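Universal stress protein MT1672 (Mycobacterium tuberculosis, PDB 1TQ8) is a universal stress protein of the UspA family and probably binds adenine nucleotides. Local coordinates at the interface of chains A and B and the interface of chains A and C. Sequence-based numbering; all coordinates share one arbitrary frame. Chains: chain A/B/C, hypothetical protein Rv1636.

Contact 1: the interface of chains A and B. Residues chain A 120-121, 157-158; chain B 32, 146, 150-152.
A:His157 and B:Asp152 clasp each other where the residue following one C-terminal strand meets the first residue of the other, an arrangement that resembles the C-terminal strand pairing of universal stress protein dimers and may be the biological one. Carboxylate oxygen OD1 of B:Asp152 takes two hydrogen bonds from the one histidine. Imidazole ND1 of A:His157 donates to B:Asp152 OD1 at 2.6 Å, almost straight (173° at H), with the oxygen close to the ring plane. This N-H arrives on the syn side, tilted out of the carboxylate plane. Backbone N of A:His157 reaches B:Asp152 OD1 from the opposite face, at 2.8 Å. The ring can turn back to the same oxygen as its own backbone N because CG sits between N and the carbonyl carbon (chi1 79°), and the paired bonds fix its rotation. The carbonyl O of B:Lys150 lies over the centre of one imidazole face, 3.3 Å above the ring plane, where it might favour a positively charged ring. Beside this clasp, methyl CG2 of B:Val151 packs on CA of A:Asp121 at 3.6 Å, and B:Asp152 N makes a weak bond to A:Asp121 O. The guanidinium of poorly ordered B:Arg32 lies near the histidine. Behind the clasp, B:Ser146 touches the histidine and probably braces the strand start: its hydroxyl OG, 3.5 Å from A:His157 CB, donates to B:Val151 O at 2.9 Å, approaching the carbonyl oxygen almost head-on.

Contact 2: the interface of chains A and C. Residues chain A 125-128; chain C 134, 137-138.
C:Leu138 and C:Ala134 pack against A:Val125, the strand's last residue A:Gly126 and the loop that follows; A:Gly126 opens the G-2x-G-9x-G(S/T) signature that binds nucleotide in the ATP-binding branch of the universal stress proteins. C:Leu138 pushes its isobutyl group toward chain A with both methyls in use. CD2 meets CG2 of A:Val125 tip to tip at 3.9 Å. The other branch, CD1, touches CA of A:Asn127 at 3.6 Å and approaches CG1 of A:Val128, whose side chain crosses at about a right angle. With CD1 anti to CA (chi2 174°), that methyl points on to the loop and CD2 is left facing the valine. On A:Val125, CG1, beside the backbone N (chi1 -62°), makes the nearer contact with CD2 of C:Leu137, at 3.4 Å; CG2 lies against C:Leu138 and also touches that C:Leu137 methyl. From helix 133-137, the methyl of C:Ala134 contacts A:Val125, CB to CB at 3.9 Å, and is equally near A:Val128 CG1. The same methyl lies 3.4 Å from the carbonyl O of A:Gly126. Within chain A, the side-chain amide of A:Asn127 folds back on the loop, its OD1 accepting from A:Val128 N at 2.8 Å in a strongly bent bond, tilted out of the amide plane.

Contact 3: the interface of chains A and C. Residues chain A 133, 136-137; chain C 108, 111, 125.
A:Leu137 meets both C:Val125 and C:Leu111, and carbon meets carbon in each of the pairings described here. Methyl CD1 of A:Leu137 comes up to CG1 of C:Val125 at 3.6 Å, with CG2 of the same valine a little farther away, so one leucine methyl faces the fork of the valine. CG1, beside the backbone N (chi1 -64°), is the branch nearer the leucine, and both branches are presented from near the end of strand 122-126. Farther round, A:Leu137 offers its branch carbon: CG lies 3.9 Å from CD2 of C:Leu111, and the two leucine side chains cross at about a right angle. That same C:Leu111 methyl also meets CG2 of A:Ile133 at 3.9 Å, bridging two residues one turn apart on helix 133-137. C:Leu111 reaches this position with CG anti to its backbone N (chi1 -170°), leaning away from helix 107-117 toward chain A. One turn earlier on that helix, C:Val108 places CG2 against CB of A:Arg136 at 3.7 Å. Contact there is with the base of the arginine; beyond it the chain bends at chi2 and chi3, carrying the guanidinium away from the valine. The short helix 133-137 of chain A thus rests on helix 107-117 and a residue near the end of strand 122-126 of chain C, and this greasy packing probably helps hold the two subunits together in the four-copy assembly.

Contact 1: the interface of chains A and B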
loop_
_atom_site.group_PDB
_atom_site.type_symbol
_atom_site.label_atom_id
_atom_site.label_comp_id
_atom_site.label_asym_id
_atom_site.label_seq_id
_atom_site.Cartn_x
_atom_site.Cartn_y
_atom_site.Cartn_z
ATOM N N ALA A 120 -15.244 -17.272 2.833
ATOM C CA ALA A 120 -14.423 -16.869 3.978
ATOM C C ALA A 120 -14.917 -15.555 4.587
ATOM O O ALA A 120 -15.606 -14.777 3.924
ATOM C CB ALA A 120 -12.957 -16.709 3.539
ATOM N N ASP A 121 -14.575 -15.315 5.851
ATOM C CA ASP A 121 -14.953 -14.068 6.502
ATOM C C ASP A 121 -13.732 -13.400 7.136
ATOM O O ASP A 121 -13.802 -12.273 7.618
ATOM C CB ASP A 121 -16.080 -14.284 7.531
ATOM C CG ASP A 121 -15.777 -15.379 8.534
ATOM O OD1 ASP A 121 -16.742 -15.919 9.115
ATOM O OD2 ASP A 121 -14.591 -15.700 8.759
ATOM N N HIS A 157 -14.091 -5.169 6.522
ATOM C CA HIS A 157 -14.737 -4.790 5.279
ATOM C C HIS A 157 -16.057 -4.105 5.583
ATOM O O HIS A 157 -16.498 -4.105 6.723
ATOM C CB HIS A 157 -14.970 -6.022 4.391
ATOM C CG HIS A 157 -16.151 -6.854 4.787
ATOM N ND1 HIS A 157 -16.157 -7.669 5.900
ATOM C CD2 HIS A 157 -17.363 -7.013 4.200
ATOM C CE1 HIS A 157 -17.319 -8.296 5.977
ATOM N NE2 HIS A 157 -18.068 -7.916 4.957
ATOM N N THR A 158 -16.670 -3.508 4.567
ATOM C CA THR A 158 -17.956 -2.842 4.729
ATOM C C THR A 158 -18.935 -3.476 3.753
ATOM O O THR A 158 -18.536 -4.250 2.873
ATOM C CB THR A 158 -17.885 -1.351 4.386
ATOM O OG1 THR A 158 -17.797 -1.202 2.965
ATOM C CG2 THR A 158 -16.675 -0.707 5.039
ATOM N N ARG B 32 -19.016 -0.367 12.044
ATOM C CA ARG B 32 -18.909 -1.806 11.840
ATOM C C ARG B 32 -17.609 -2.313 12.434
ATOM O O ARG B 32 -17.564 -3.389 13.017
ATOM C CB ARG B 32 -18.958 -2.153 10.357
ATOM C CG ARG B 32 -20.314 -1.944 9.727
ATOM C CD ARG B 32 -20.402 -2.720 8.427
ATOM N NE ARG B 32 -19.999 -4.109 8.635
ATOM C CZ ARG B 32 -20.005 -5.046 7.693
ATOM N NH1 ARG B 32 -20.398 -4.751 6.457
ATOM N NH2 ARG B 32 -19.613 -6.278 7.993
ATOM N N SER B 146 -9.669 -6.702 0.784
ATOM C CA SER B 146 -10.778 -6.672 1.719
ATOM C C SER B 146 -12.057 -6.225 1.021
ATOM O O SER B 146 -13.141 -6.739 1.300
ATOM C CB SER B 146 -10.466 -5.720 2.868
ATOM O OG SER B 146 -11.646 -5.424 3.598
ATOM N N LYS B 150 -14.932 -8.676 0.019
ATOM C CA LYS B 150 -15.872 -8.329 1.083
ATOM C C LYS B 150 -15.544 -9.221 2.271
ATOM O O LYS B 150 -16.399 -9.937 2.785
ATOM C CB LYS B 150 -17.317 -8.596 0.647
ATOM C CG LYS B 150 -17.850 -7.698 -0.470
ATOM C CD LYS B 150 -19.230 -8.186 -0.920
ATOM C CE LYS B 150 -20.139 -7.054 -1.404
ATOM N NZ LYS B 150 -19.639 -6.344 -2.611
ATOM N N VAL B 151 -14.294 -9.171 2.703
ATOM C CA VAL B 151 -13.842 -9.994 3.801
ATOM C C VAL B 151 -12.921 -9.171 4.688
ATOM O O VAL B 151 -12.373 -8.165 4.250
ATOM C CB VAL B 151 -13.052 -11.194 3.246
ATOM C CG1 VAL B 151 -11.739 -10.688 2.645
ATOM C CG2 VAL B 151 -12.795 -12.210 4.326
ATOM N N ASP B 152 -12.729 -9.607 5.928
ATOM C CA ASP B 152 -11.842 -8.893 6.829
ATOM C C ASP B 152 -10.412 -9.419 6.675
ATOM O O ASP B 152 -10.201 -10.612 6.420
ATOM C CB ASP B 152 -12.320 -9.055 8.271
ATOM C CG ASP B 152 -13.701 -8.459 8.501
ATOM O OD1 ASP B 152 -14.207 -7.751 7.594
ATOM O OD2 ASP B 152 -14.269 -8.693 9.599
#

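Contact 2: the interface of chains A and C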
loop_
_atom_site.group_PDB
_atom_site.type_symbol
_atom_site.label_atom_id
_atom_site.label_comp_id
_atom_site.label_asym_id
_atom_site.label_seq_id
_atom_site.Cartn_x
_atom_site.Cartn_y
_atom_site.Cartn_z
ATOM N N VAL A 125 -2.523 -13.316 7.352
ATOM C CA VAL A 125 -1.174 -13.521 6.840
ATOM C C VAL A 125 -0.163 -12.992 7.835
ATOM O O VAL A 125 -0.468 -12.125 8.647
ATOM C CB VAL A 125 -0.926 -12.817 5.481
ATOM C CG1 VAL A 125 -1.861 -13.394 4.418
ATOM C CG2 VAL A 125 -1.126 -11.305 5.612
ATOM N N GLY A 126 1.043 -13.530 7.784
ATOM C CA GLY A 126 2.076 -13.051 8.674
ATOM C C GLY A 126 2.733 -11.897 7.944
ATOM O O GLY A 126 2.895 -11.948 6.720
ATOM N N ASN A 127 3.106 -10.856 8.678
ATOM C CA ASN A 127 3.733 -9.683 8.082
ATOM C C ASN A 127 5.072 -10.084 7.507
ATOM O O ASN A 127 5.706 -11.017 7.983
ATOM C CB ASN A 127 3.944 -8.603 9.147
ATOM C CG ASN A 127 4.127 -7.210 8.556
ATOM O OD1 ASN A 127 4.283 -7.052 7.344
ATOM N ND2 ASN A 127 4.108 -6.191 9.420
ATOM N N VAL A 128 5.505 -9.389 6.470
ATOM C CA VAL A 128 6.798 -9.677 5.874
ATOM C C VAL A 128 7.136 -8.484 5.004
ATOM O O VAL A 128 6.248 -7.712 4.657
ATOM C CB VAL A 128 6.765 -10.982 5.037
ATOM C CG1 VAL A 128 5.735 -10.876 3.921
ATOM C CG2 VAL A 128 8.162 -11.271 4.471
ATOM N N ALA C 134 1.509 -13.736 1.343
ATOM C CA ALA C 134 1.687 -12.576 2.196
ATOM C C ALA C 134 2.434 -11.474 1.449
ATOM O O ALA C 134 2.032 -10.308 1.487
ATOM C CB ALA C 134 2.444 -12.970 3.457
ATOM N N LEU C 137 0.008 -9.945 -0.914
ATOM C CA LEU C 137 -1.138 -9.387 -0.206
ATOM C C LEU C 137 -0.820 -8.127 0.612
ATOM O O LEU C 137 -1.686 -7.275 0.800
ATOM C CB LEU C 137 -1.754 -10.446 0.711
ATOM C CG LEU C 137 -2.996 -10.011 1.492
ATOM C CD1 LEU C 137 -4.113 -9.696 0.529
ATOM C CD2 LEU C 137 -3.420 -11.114 2.444
ATOM N N LEU C 138 0.421 -8.002 1.069
ATOM C CA LEU C 138 0.828 -6.857 1.887
ATOM C C LEU C 138 1.438 -5.677 1.138
ATOM O O LEU C 138 1.847 -4.693 1.761
ATOM C CB LEU C 138 1.825 -7.321 2.945
ATOM C CG LEU C 138 1.242 -8.384 3.876
ATOM C CD1 LEU C 138 2.324 -8.915 4.809
ATOM C CD2 LEU C 138 0.084 -7.771 4.670
#

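Contact 3: the interface of chains A and C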
loop_
_atom_site.group_PDB
_atom_site.type_symbol
_atom_site.label_atom_id
_atom_site.label_comp_id
_atom_site.label_asym_id
_atom_site.label_seq_id
_atom_site.Cartn_x
_atom_site.Cartn_y
_atom_site.Cartn_z
ATOM N N ILE A 133 15.678 0.342 0.419
ATOM C CA ILE A 133 14.924 1.566 0.230
ATOM C C ILE A 133 13.668 1.249 -0.559
ATOM O O ILE A 133 12.563 1.568 -0.134
ATOM C CB ILE A 133 15.745 2.632 -0.516
ATOM C CG1 ILE A 133 16.968 3.026 0.324
ATOM C CG2 ILE A 133 14.890 3.860 -0.764
ATOM C CD1 ILE A 133 17.807 4.140 -0.295
ATOM N N ARG A 136 10.957 -0.897 1.297
ATOM C CA ARG A 136 10.150 -0.140 2.240
ATOM C C ARG A 136 9.280 0.924 1.583
ATOM O O ARG A 136 8.143 1.126 1.993
ATOM C CB ARG A 136 11.055 0.512 3.284
ATOM C CG ARG A 136 11.683 -0.469 4.259
ATOM C CD ARG A 136 10.659 -0.981 5.244
ATOM N NE ARG A 136 11.241 -1.085 6.577
ATOM C CZ ARG A 136 11.959 -2.116 7.001
ATOM N NH1 ARG A 136 12.184 -3.150 6.198
ATOM N NH2 ARG A 136 12.465 -2.101 8.227
ATOM N N LEU A 137 9.810 1.604 0.570
ATOM C CA LEU A 137 9.056 2.655 -0.096
ATOM C C LEU A 137 7.804 2.128 -0.793
ATOM O O LEU A 137 6.756 2.785 -0.796
ATOM C CB LEU A 137 9.916 3.367 -1.137
ATOM C CG LEU A 137 9.896 4.899 -1.240
ATOM C CD1 LEU A 137 10.288 5.289 -2.669
ATOM C CD2 LEU A 137 8.540 5.473 -0.896
ATOM N N VAL C 108 12.963 4.766 4.997
ATOM C CA VAL C 108 11.942 5.717 4.570
ATOM C C VAL C 108 12.105 7.060 5.268
ATOM O O VAL C 108 12.155 8.096 4.609
ATOM C CB VAL C 108 10.507 5.198 4.796
ATOM C CG1 VAL C 108 9.507 6.324 4.538
ATOM C CG2 VAL C 108 10.215 4.058 3.839
ATOM N N LEU C 111 15.030 8.763 3.869
ATOM C CA LEU C 111 14.755 9.234 2.520
ATOM C C LEU C 111 13.917 10.514 2.578
ATOM O O LEU C 111 14.186 11.471 1.857
ATOM C CB LEU C 111 14.026 8.139 1.734
ATOM C CG LEU C 111 13.843 8.327 0.227
ATOM C CD1 LEU C 111 15.204 8.322 -0.456
ATOM C CD2 LEU C 111 12.961 7.210 -0.317
ATOM N N VAL C 125 12.591 4.648 -7.546
ATOM C CA VAL C 125 13.008 3.318 -7.083
ATOM C C VAL C 125 12.579 2.289 -8.111
ATOM O O VAL C 125 11.629 2.511 -8.855
ATOM C CB VAL C 125 12.396 2.887 -5.711
ATOM C CG1 VAL C 125 12.878 3.810 -4.599
ATOM C CG2 VAL C 125 10.899 2.875 -5.778
#

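Contacts 2 and 3, whose C-alpha centres are about 18 Å apart, belong to one two-fold interface: strand 122-126 of chain A meets helix 133-137 of chain C in contact 2, and the roles are exchanged in contact 3, where helix 107-117 is added. A:Val125 and C:Leu137 of contact 2 have their twins, C:Val125 and A:Leu137, in contact 3. Contact 1 belongs to a separate two-fold interface; its C-alpha centre is about 17 Å from that of contact 2 and about 30 Å from that of contact 3. A:Asp121 immediately precedes strand 122-126, so chain A serves two partners from neighbouring segments. Two such pairings could build the four-copy assembly.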